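Local coordinates for Tol-Pal system protein TolB (Acinetobacter baumannii, PDB 7MX5) that probably serves as the periplasmic component of the Tol-Pal system, which acts in outer membrane invagination during cell division and in maintaining outer membrane integrity, at residues D35-R38 with T43-S46; Y197-D200 with T205-V208; V319-P322 with N326-V329; L372-T377 with F381-P386. All coordinates share one frame; numbering follows the deposited sequence.

Interaction 1 (D35-R38 with T43-S46)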
loop_
_atom_site.group_PDB
_atom_site.type_symbol
_atom_site.label_atom_id
_atom_site.label_comp_id
_atom_site.label_asym_id
_atom_site.label_seq_id
_atom_site.Cartn_x
_atom_site.Cartn_y
_atom_site.Cartn_z
ATOM N N ASP A 35 9.957 -10.970 -6.781
ATOM C CA ASP A 35 9.053 -10.717 -5.664
ATOM C C ASP A 35 9.682 -11.146 -4.344
ATOM O O ASP A 35 9.665 -10.396 -3.362
ATOM C CB ASP A 35 7.726 -11.444 -5.885
ATOM C CG ASP A 35 6.906 -10.841 -7.007
ATOM O OD1 ASP A 35 7.102 -9.647 -7.319
ATOM O OD2 ASP A 35 6.059 -11.563 -7.574
ATOM N N LEU A 36 10.248 -12.355 -4.307
ATOM C CA LEU A 36 10.867 -12.847 -3.080
ATOM C C LEU A 36 12.010 -11.948 -2.629
ATOM O O LEU A 36 12.247 -11.802 -1.424
ATOM C CB LEU A 36 11.362 -14.279 -3.283
ATOM C CG LEU A 36 10.279 -15.341 -3.492
ATOM C CD1 LEU A 36 10.823 -16.731 -3.208
ATOM C CD2 LEU A 36 9.063 -15.051 -2.623
ATOM N N ASN A 37 12.721 -11.331 -3.573
ATOM C CA ASN A 37 13.796 -10.411 -3.230
ATOM C C ASN A 37 13.290 -9.046 -2.784
ATOM O O ASN A 37 14.081 -8.254 -2.261
ATOM C CB ASN A 37 14.750 -10.246 -4.415
ATOM C CG ASN A 37 15.873 -11.264 -4.402
ATOM O OD1 ASN A 37 16.720 -11.258 -3.508
ATOM N ND2 ASN A 37 15.884 -12.147 -5.394
ATOM N N ARG A 38 12.004 -8.750 -2.979
ATOM C CA ARG A 38 11.407 -7.516 -2.483
ATOM C C ARG A 38 10.406 -7.775 -1.361
ATOM O O ARG A 38 9.580 -6.909 -1.053
ATOM C CB ARG A 38 10.758 -6.733 -3.629
ATOM C CG ARG A 38 9.446 -7.296 -4.155
ATOM C CD ARG A 38 8.775 -6.296 -5.089
ATOM N NE ARG A 38 7.734 -6.904 -5.910
ATOM C CZ ARG A 38 6.435 -6.810 -5.662
ATOM N NH1 ARG A 38 5.976 -6.142 -4.616
ATOM N NH2 ARG A 38 5.573 -7.399 -6.486
ATOM N N THR A 43 15.784 -13.310 0.624
ATOM C CA THR A 43 16.464 -13.108 -0.645
ATOM C C THR A 43 16.315 -14.373 -1.480
ATOM O O THR A 43 16.086 -15.465 -0.951
ATOM C CB THR A 43 17.951 -12.774 -0.454
ATOM O OG1 THR A 43 18.658 -13.950 -0.041
ATOM C CG2 THR A 43 18.129 -11.682 0.591
ATOM N N SER A 44 16.442 -14.221 -2.796
ATOM C CA SER A 44 16.239 -15.337 -3.707
ATOM C C SER A 44 17.212 -15.240 -4.872
ATOM O O SER A 44 17.658 -14.150 -5.241
ATOM C CB SER A 44 14.797 -15.380 -4.227
ATOM O OG SER A 44 14.619 -16.443 -5.147
ATOM N N SER A 45 17.533 -16.396 -5.450
ATOM C CA SER A 45 18.456 -16.461 -6.573
ATOM C C SER A 45 18.141 -17.691 -7.412
ATOM O O SER A 45 17.570 -18.671 -6.926
ATOM C CB SER A 45 19.915 -16.494 -6.105
ATOM O OG SER A 45 20.765 -15.873 -7.052
ATOM N N SER A 46 18.531 -17.629 -8.687
ATOM C CA SER A 46 18.270 -18.718 -9.618
ATOM C C SER A 46 19.446 -19.046 -10.529
ATOM O O SER A 46 19.345 -20.002 -11.305
ATOM C CB SER A 46 17.044 -18.394 -10.488
ATOM O OG SER A 46 17.313 -17.311 -11.360
#

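Interaction 2 (Y197-D200 with T205-V208)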
loop_
_atom_site.group_PDB
_atom_site.type_symbol
_atom_site.label_atom_id
_atom_site.label_comp_id
_atom_site.label_asym_id
_atom_site.label_seq_id
_atom_site.Cartn_x
_atom_site.Cartn_y
_atom_site.Cartn_z
ATOM N N TYR A 197 -15.590 12.284 -6.150
ATOM C CA TYR A 197 -16.180 11.327 -7.071
ATOM C C TYR A 197 -15.994 9.910 -6.542
ATOM O O TYR A 197 -15.071 9.634 -5.774
ATOM C CB TYR A 197 -15.551 11.448 -8.460
ATOM C CG TYR A 197 -15.863 12.745 -9.174
ATOM C CD1 TYR A 197 -15.086 13.878 -8.970
ATOM C CD2 TYR A 197 -16.928 12.834 -10.059
ATOM C CE1 TYR A 197 -15.364 15.064 -9.625
ATOM C CE2 TYR A 197 -17.210 14.014 -10.723
ATOM C CZ TYR A 197 -16.428 15.127 -10.499
ATOM O OH TYR A 197 -16.710 16.305 -11.153
ATOM N N LEU A 198 -16.889 9.015 -6.955
ATOM C CA LEU A 198 -16.799 7.595 -6.628
ATOM C C LEU A 198 -16.825 6.816 -7.937
ATOM O O LEU A 198 -17.845 6.802 -8.633
ATOM C CB LEU A 198 -17.935 7.162 -5.705
ATOM C CG LEU A 198 -17.758 5.784 -5.062
ATOM C CD1 LEU A 198 -16.377 5.659 -4.430
ATOM C CD2 LEU A 198 -18.848 5.522 -4.036
ATOM N N GLN A 199 -15.712 6.166 -8.264
ATOM C CA GLN A 199 -15.508 5.560 -9.574
ATOM C C GLN A 199 -15.556 4.041 -9.460
ATOM O O GLN A 199 -14.743 3.441 -8.748
ATOM C CB GLN A 199 -14.175 6.010 -10.170
ATOM C CG GLN A 199 -13.961 5.575 -11.608
ATOM C CD GLN A 199 -13.263 6.638 -12.433
ATOM O OE1 GLN A 199 -13.285 7.820 -12.091
ATOM N NE2 GLN A 199 -12.643 6.222 -13.531
ATOM N N ASP A 200 -16.502 3.429 -10.167
ATOM C CA ASP A 200 -16.565 1.976 -10.262
ATOM C C ASP A 200 -15.442 1.484 -11.169
ATOM O O ASP A 200 -15.410 1.810 -12.358
ATOM C CB ASP A 200 -17.929 1.548 -10.802
ATOM C CG ASP A 200 -18.153 0.045 -10.734
ATOM O OD1 ASP A 200 -17.291 -0.722 -11.209
ATOM O OD2 ASP A 200 -19.204 -0.370 -10.203
ATOM N N THR A 205 -17.813 3.600 -14.669
ATOM C CA THR A 205 -18.698 4.703 -14.311
ATOM C C THR A 205 -18.324 5.345 -12.977
ATOM O O THR A 205 -17.817 4.686 -12.063
ATOM C CB THR A 205 -20.141 4.203 -14.248
ATOM O OG1 THR A 205 -20.254 3.217 -13.213
ATOM C CG2 THR A 205 -20.548 3.585 -15.577
ATOM N N ARG A 206 -18.597 6.644 -12.869
ATOM C CA ARG A 206 -18.368 7.430 -11.661
ATOM C C ARG A 206 -19.673 8.090 -11.224
ATOM O O ARG A 206 -20.705 7.990 -11.893
ATOM C CB ARG A 206 -17.289 8.496 -11.885
ATOM C CG ARG A 206 -17.805 9.740 -12.594
ATOM C CD ARG A 206 -16.713 10.479 -13.344
ATOM N NE ARG A 206 -15.778 11.203 -12.496
ATOM C CZ ARG A 206 -15.170 12.324 -12.859
ATOM N NH1 ARG A 206 -15.387 12.875 -14.043
ATOM N NH2 ARG A 206 -14.324 12.906 -12.015
ATOM N N GLU A 207 -19.613 8.782 -10.087
ATOM C CA GLU A 207 -20.743 9.545 -9.577
ATOM C C GLU A 207 -20.230 10.552 -8.558
ATOM O O GLU A 207 -19.261 10.289 -7.841
ATOM C CB GLU A 207 -21.804 8.637 -8.946
ATOM C CG GLU A 207 -21.304 7.828 -7.761
ATOM C CD GLU A 207 -22.432 7.310 -6.892
ATOM O OE1 GLU A 207 -23.426 8.044 -6.705
ATOM O OE2 GLU A 207 -22.325 6.170 -6.394
ATOM N N VAL A 208 -20.885 11.707 -8.506
ATOM C CA VAL A 208 -20.496 12.759 -7.573
ATOM C C VAL A 208 -21.037 12.415 -6.192
ATOM O O VAL A 208 -22.252 12.310 -5.995
ATOM C CB VAL A 208 -21.002 14.132 -8.033
ATOM C CG1 VAL A 208 -20.888 15.141 -6.900
ATOM C CG2 VAL A 208 -20.208 14.599 -9.226
HETATM O O HOH W 1 -20.123 4.784 -9.571
#

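Interaction 3 (V319-P322 with N326-V329)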
loop_
_atom_site.group_PDB
_atom_site.type_symbol
_atom_site.label_atom_id
_atom_site.label_comp_id
_atom_site.label_asym_id
_atom_site.label_seq_id
_atom_site.Cartn_x
_atom_site.Cartn_y
_atom_site.Cartn_z
ATOM N N VAL A 319 2.940 10.843 10.184
ATOM C CA VAL A 319 4.034 11.771 9.930
ATOM C C VAL A 319 4.458 12.358 11.269
ATOM O O VAL A 319 3.651 12.985 11.966
ATOM C CB VAL A 319 3.621 12.874 8.943
ATOM C CG1 VAL A 319 4.589 14.047 9.017
ATOM C CG2 VAL A 319 3.563 12.320 7.532
ATOM N N HIS A 320 5.721 12.148 11.632
ATOM C CA HIS A 320 6.249 12.538 12.930
ATOM C C HIS A 320 7.385 13.529 12.730
ATOM O O HIS A 320 8.261 13.312 11.886
ATOM C CB HIS A 320 6.733 11.311 13.706
ATOM C CG HIS A 320 7.194 11.612 15.097
ATOM N ND1 HIS A 320 6.326 11.707 16.164
ATOM C CD2 HIS A 320 8.433 11.827 15.599
ATOM C CE1 HIS A 320 7.011 11.975 17.262
ATOM N NE2 HIS A 320 8.291 12.053 16.947
ATOM N N ARG A 321 7.370 14.614 13.502
ATOM C CA ARG A 321 8.364 15.680 13.382
ATOM C C ARG A 321 8.893 16.054 14.759
ATOM O O ARG A 321 8.287 16.869 15.468
ATOM C CB ARG A 321 7.778 16.906 12.685
ATOM C CG ARG A 321 8.640 17.463 11.574
ATOM C CD ARG A 321 9.087 18.886 11.858
ATOM N NE ARG A 321 7.965 19.813 11.926
ATOM C CZ ARG A 321 7.796 20.844 11.108
ATOM N NH1 ARG A 321 8.652 21.101 10.133
ATOM N NH2 ARG A 321 6.740 21.636 11.273
ATOM N N PRO A 322 10.015 15.473 15.177
ATOM C CA PRO A 322 10.716 16.009 16.349
ATOM C C PRO A 322 11.169 17.433 16.065
ATOM O O PRO A 322 11.758 17.715 15.020
ATOM C CB PRO A 322 11.905 15.057 16.542
ATOM C CG PRO A 322 11.733 13.943 15.576
ATOM C CD PRO A 322 10.645 14.267 14.613
ATOM N N ASN A 326 13.203 17.211 10.808
ATOM C CA ASN A 326 12.103 17.379 9.875
ATOM C C ASN A 326 11.157 16.177 9.928
ATOM O O ASN A 326 11.154 15.413 10.905
ATOM C CB ASN A 326 12.672 17.618 8.474
ATOM C CG ASN A 326 13.221 19.020 8.303
ATOM O OD1 ASN A 326 14.121 19.438 9.031
ATOM N ND2 ASN A 326 12.676 19.757 7.342
ATOM N N TYR A 327 10.348 16.019 8.882
ATOM C CA TYR A 327 9.283 15.028 8.883
ATOM C C TYR A 327 9.848 13.614 8.844
ATOM O O TYR A 327 10.818 13.332 8.134
ATOM C CB TYR A 327 8.354 15.249 7.690
ATOM C CG TYR A 327 7.657 16.591 7.691
ATOM C CD1 TYR A 327 6.804 16.953 8.724
ATOM C CD2 TYR A 327 7.857 17.499 6.659
ATOM C CE1 TYR A 327 6.168 18.180 8.730
ATOM C CE2 TYR A 327 7.224 18.728 6.655
ATOM C CZ TYR A 327 6.382 19.063 7.694
ATOM O OH TYR A 327 5.750 20.285 7.694
ATOM N N LYS A 328 9.231 12.723 9.616
ATOM C CA LYS A 328 9.588 11.314 9.638
ATOM C C LYS A 328 8.331 10.472 9.496
ATOM O O LYS A 328 7.271 10.832 10.018
ATOM C CB LYS A 328 10.314 10.925 10.936
ATOM C CG LYS A 328 11.237 11.992 11.498
ATOM C CD LYS A 328 12.649 11.837 10.960
ATOM C CE LYS A 328 13.465 13.099 11.187
ATOM N NZ LYS A 328 14.877 12.788 11.532
ATOM N N VAL A 329 8.451 9.359 8.782
ATOM C CA VAL A 329 7.413 8.334 8.792
ATOM C C VAL A 329 7.612 7.493 10.045
ATOM O O VAL A 329 8.693 6.939 10.265
ATOM C CB VAL A 329 7.468 7.469 7.525
ATOM C CG1 VAL A 329 6.433 6.356 7.596
ATOM C CG2 VAL A 329 7.251 8.327 6.289
#

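Interaction 4 (L372-T377 with F381-P386)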
loop_
_atom_site.group_PDB
_atom_site.type_symbol
_atom_site.label_atom_id
_atom_site.label_comp_id
_atom_site.label_asym_id
_atom_site.label_seq_id
_atom_site.Cartn_x
_atom_site.Cartn_y
_atom_site.Cartn_z
ATOM N N LEU A 372 7.599 7.359 -4.906
ATOM C CA LEU A 372 6.978 6.576 -3.849
ATOM C C LEU A 372 8.019 5.649 -3.239
ATOM O O LEU A 372 8.879 5.114 -3.946
ATOM C CB LEU A 372 5.805 5.752 -4.383
ATOM C CG LEU A 372 4.522 6.472 -4.801
ATOM C CD1 LEU A 372 3.394 5.468 -4.985
ATOM C CD2 LEU A 372 4.135 7.540 -3.789
ATOM N N SER A 373 7.940 5.464 -1.926
ATOM C CA SER A 373 8.830 4.559 -1.217
ATOM C C SER A 373 8.002 3.560 -0.423
ATOM O O SER A 373 7.012 3.929 0.213
ATOM C CB SER A 373 9.777 5.318 -0.280
ATOM O OG SER A 373 10.957 5.713 -0.957
ATOM N N ILE A 374 8.410 2.294 -0.472
ATOM C CA ILE A 374 7.770 1.226 0.288
ATOM C C ILE A 374 8.791 0.689 1.278
ATOM O O ILE A 374 9.890 0.278 0.885
ATOM C CB ILE A 374 7.239 0.107 -0.623
ATOM C CG1 ILE A 374 5.902 0.518 -1.238
ATOM C CG2 ILE A 374 7.072 -1.183 0.161
ATOM C CD1 ILE A 374 5.638 -0.095 -2.592
ATOM N N MET A 375 8.434 0.700 2.559
ATOM C CA MET A 375 9.335 0.279 3.619
ATOM C C MET A 375 8.673 -0.790 4.472
ATOM O O MET A 375 7.465 -0.741 4.720
ATOM C CB MET A 375 9.744 1.459 4.505
ATOM C CG MET A 375 11.100 2.034 4.159
ATOM S SD MET A 375 11.868 2.956 5.499
ATOM C CE MET A 375 12.483 1.625 6.520
ATOM N N SER A 376 9.470 -1.759 4.910
ATOM C CA SER A 376 9.002 -2.701 5.912
ATOM C C SER A 376 8.826 -1.985 7.246
ATOM O O SER A 376 9.571 -1.060 7.582
ATOM C CB SER A 376 9.982 -3.866 6.055
ATOM O OG SER A 376 11.252 -3.414 6.491
ATOM N N THR A 377 7.820 -2.417 8.009
ATOM C CA THR A 377 7.482 -1.719 9.245
ATOM C C THR A 377 8.555 -1.866 10.317
ATOM O O THR A 377 8.543 -1.105 11.290
ATOM C CB THR A 377 6.140 -2.216 9.781
ATOM O OG1 THR A 377 6.217 -3.622 10.046
ATOM C CG2 THR A 377 5.037 -1.950 8.769
ATOM N N PHE A 381 13.939 -2.766 5.187
ATOM C CA PHE A 381 13.719 -2.918 3.758
ATOM C C PHE A 381 13.189 -1.610 3.198
ATOM O O PHE A 381 12.173 -1.094 3.676
ATOM C CB PHE A 381 12.745 -4.059 3.465
ATOM C CG PHE A 381 12.544 -4.309 2.005
ATOM C CD1 PHE A 381 13.486 -5.015 1.276
ATOM C CD2 PHE A 381 11.424 -3.823 1.352
ATOM C CE1 PHE A 381 13.308 -5.241 -0.071
ATOM C CE2 PHE A 381 11.242 -4.045 0.005
ATOM C CZ PHE A 381 12.187 -4.751 -0.708
ATOM N N ARG A 382 13.877 -1.073 2.196
ATOM C CA ARG A 382 13.393 0.079 1.454
ATOM C C ARG A 382 13.213 -0.289 -0.009
ATOM O O ARG A 382 14.060 -0.962 -0.606
ATOM C CB ARG A 382 14.329 1.284 1.580
ATOM C CG ARG A 382 13.572 2.584 1.804
ATOM C CD ARG A 382 14.479 3.793 1.818
ATOM N NE ARG A 382 15.168 3.938 3.094
ATOM C CZ ARG A 382 16.486 3.945 3.231
ATOM N NH1 ARG A 382 17.290 3.835 2.186
ATOM N NH2 ARG A 382 17.011 4.067 4.447
ATOM N N MET A 383 12.095 0.158 -0.571
ATOM C CA MET A 383 11.716 -0.101 -1.950
ATOM C C MET A 383 11.288 1.219 -2.566
ATOM O O MET A 383 10.459 1.930 -1.989
ATOM C CB MET A 383 10.582 -1.129 -2.009
ATOM C CG MET A 383 10.702 -2.159 -3.108
ATOM S SD MET A 383 9.365 -3.367 -3.028
ATOM C CE MET A 383 8.066 -2.513 -3.914
ATOM N N ASN A 384 11.858 1.559 -3.716
ATOM C CA ASN A 384 11.615 2.847 -4.346
ATOM C C ASN A 384 10.808 2.676 -5.624
ATOM O O ASN A 384 11.085 1.786 -6.435
ATOM C CB ASN A 384 12.929 3.569 -4.650
ATOM C CG ASN A 384 13.528 4.221 -3.422
ATOM O OD1 ASN A 384 12.808 4.625 -2.509
ATOM N ND2 ASN A 384 14.850 4.331 -3.393
ATOM N N LEU A 385 9.806 3.540 -5.794
ATOM C CA LEU A 385 8.969 3.588 -6.991
ATOM C C LEU A 385 9.079 4.978 -7.611
ATOM O O LEU A 385 8.144 5.785 -7.519
ATOM C CB LEU A 385 7.511 3.260 -6.669
ATOM C CG LEU A 385 7.066 1.806 -6.478
ATOM C CD1 LEU A 385 7.287 1.000 -7.751
ATOM C CD2 LEU A 385 7.747 1.146 -5.286
ATOM N N PRO A 386 10.207 5.296 -8.242
ATOM C CA PRO A 386 10.360 6.620 -8.847
ATOM C C PRO A 386 9.584 6.749 -10.147
ATOM O O PRO A 386 9.282 5.772 -10.834
ATOM C CB PRO A 386 11.870 6.734 -9.103
ATOM C CG PRO A 386 12.497 5.537 -8.462
ATOM C CD PRO A 386 11.439 4.500 -8.348
#

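Interaction 1 (D35-R38 with T43-S46)
Thr43 meets Asn37 of helix 29-37. Its CA lies 3.4 Å from Asn37 OD1. The CB bond of Thr43 points away overall, though CB itself touches the same oxygen.

Ser44 carries the contact. Its backbone is held at both polar atoms by the Asn37 carboxamide. Ser44 N donates to Asn37 OD1 over 3.1 Å, approaching from above the carbonyl plane. Asn37 ND2 donates to Ser44 O over 2.7 Å, nearly straight at 169°. Ser44 O lies in the amide plane of Asn37. The pair of bonds fixes which end of the amide faces which backbone atom. ND2 also bonds Glu33 O, so the Asn37 amide links strand 43-45 to Glu33, one turn back in helix 29-37. Ser44 CB packs 3.7 Å from Leu36 CB and 3.6 Å from Asn37 ND2. The Ser44 hydroxyl turns elsewhere: OG is anti to the backbone N (chi1 178°), which turns it to Ile17 O, its hydrogen-bond partner.

Ser46 reaches the same helix one turn earlier, through a bond from its hydroxyl to Glu33.

The contact closes the beta-alpha-beta unit of strand 16-19, helix 29-37 and strand 43-45 in the TolB amino-terminal domain. Strand 43-45 is an outermost strand, parallel to strand 16-19. Leu36 packs on Ile17 of that strand and on Ile121 of helix 110-126.

Interaction 2 (Y197-D200 with T205-V208)
Tyr197 and Arg206 bury the most surface here, largely against each other. The guanidinium of Arg206 lies flat on one face of the Tyr197 ring, with the two centres 3.6 Å apart and the planes at 27°. This is a cation-pi stack. Arg206 NH2 sits over the ring centre, and Arg206 NE approaches Tyr197 CD2 to 3.1 Å. The Arg206 chain places the group by folding back at chi3 (-73°), which turns the guanidinium over the ring. NH2 also forms a salt bridge with Glu190. Val208 CG2 touches the same ring at Tyr197 CE2, 3.4 Å away. Tyr197 and Val208 are a non-hydrogen-bonded pair of the antiparallel hairpin.

Glu207 lies on the other face of the sheet, beside Leu198. Leu198 N donates to Glu207 O over 2.8 Å. The return bond, from Glu207 N to Leu198 O, is bent and weak. A water also donates to Leu198 O. Glu207 CG packs 4.0 Å from Leu198 CB, while its carboxylate pairs with Arg248.

Toward the turn, Asp200 N donates to Thr205 O over 2.6 Å. The Asp200 carboxylate bonds the backbone of Ser202 and Thr203, which ties it into the connecting turn.

Backbone bonds thus hold this surface hairpin of a propeller blade, and the cation-pi stack is its main side-chain contact. Arg206 faces both an aromatic ring and the Glu190 carboxylate, which probably share in stabilising its charge. This should hold its long chain in place at an outermost strand of the blade.

Interaction 3 (V319-P322 with N326-V329)
His320 N donates to Lys328 O over 2.6 Å, almost straight at 174°. Lys328 N answers with a more bent bond to His320 O. The two residues form an antiparallel hydrogen-bonded pair in the hairpin of strands 315-320 and 328-333. Lys328 CB and CG both lie against His320 O. Lys328 CG also meets Pro322 CD at 3.9 Å, with the two side chains crossing at about a right angle. The His320 ring turns to Asn304, which bonds its ND1.

Beyond the paired residues, Arg321 and Tyr327 cross obliquely. Arg321 CG comes within 3.4 Å of Tyr327 CD1. Bends at chi2 and chi3 then bring the guanidinium over the CE1 and OH end of the ring, with the two planes 19° apart. Tyr327 CE1 stands 3.9 Å above the guanidinium plane. Val319, in the same segment as Arg321, brings CG1 to 3.7 Å from Tyr327 CD1. Phe303 joins this group: it makes a cation-pi contact with Arg321, and its ring meets that of Tyr327.

The hairpin end is therefore secured in two ways. Backbone bonds set the pairing at His320, while aromatic and aliphatic surfaces pack round Arg321, whose charge is probably stabilised in part by the cation-pi contact with Phe303.

Interaction 4 (L372-T377 with F381-P386)
Leu372 pairs with Leu385 through both backbone bonds. Leu372 N donates to Leu385 O, and Leu385 N donates to Leu372 O. Their CB atoms pack 3.8 Å apart.

Ser373 faces the other side of the sheet. Its hydroxyl donates to Asn384 OD1 over 2.6 Å, nearly along the C=O axis, so a buried hydroxyl and a buried amide oxygen pair with each other.

Ile374 forms the next hydrogen-bonded pair, with Met383. The side chains lie side by side and point the same way. Ile374 CD1 touches Met383 CE at 3.7 Å and Leu385 CD2 at 3.6 Å, making a continuous apolar patch.

Met375 runs alongside Arg382 on the Ser373 face. Met375 CG meets Arg382 CG at 3.5 Å, and Met375 SD lies at the edge of the guanidinium, near its plane.

Ser376 and Phe381 close the turn. Ser376 N donates to Phe381 O over 3.0 Å. Phe381 N donates back to Ser376 OG over 3.1 Å. The serine torsion (chi1 62°) sets OG between backbone N and carbonyl carbon, where it also bonds Asp378 OD1 inside the turn.

This buried hairpin supplies the second and third strands, both internal, of a five-stranded antiparallel sheet. Strand 369-376 is flanked by strand 359-366, and Ile374 packs on Met359 and Val361. Strand 382-386 is flanked by strand 6-9 from the start of the chain, with Met383 on Ile7 and Arg382 on Lys9.

In the fold
Interactions 2, 3 and 4 are hairpins in three different blades of the beta-propeller. Interaction 1 belongs to the amino-terminal domain and joins a helix to a strand. It is partly buried and rests on a side-chain amide gripping a backbone. Interaction 4 is the buried one, rich in apolar side chains and paired polar groups. Interaction 2 is at the surface and adds a cation-pi stack to its backbone bonds. Interaction 3 is partly buried, with buried Val319 and His320 and a more exposed end at Arg321 and Asn326. Interactions 1 and 4 touch: Arg38 CA lies 3.4 Å from Phe381 CZ, and Arg38 CD lies 3.6 Å from Met383 SD. These contacts join the amino-terminal domain to the propeller.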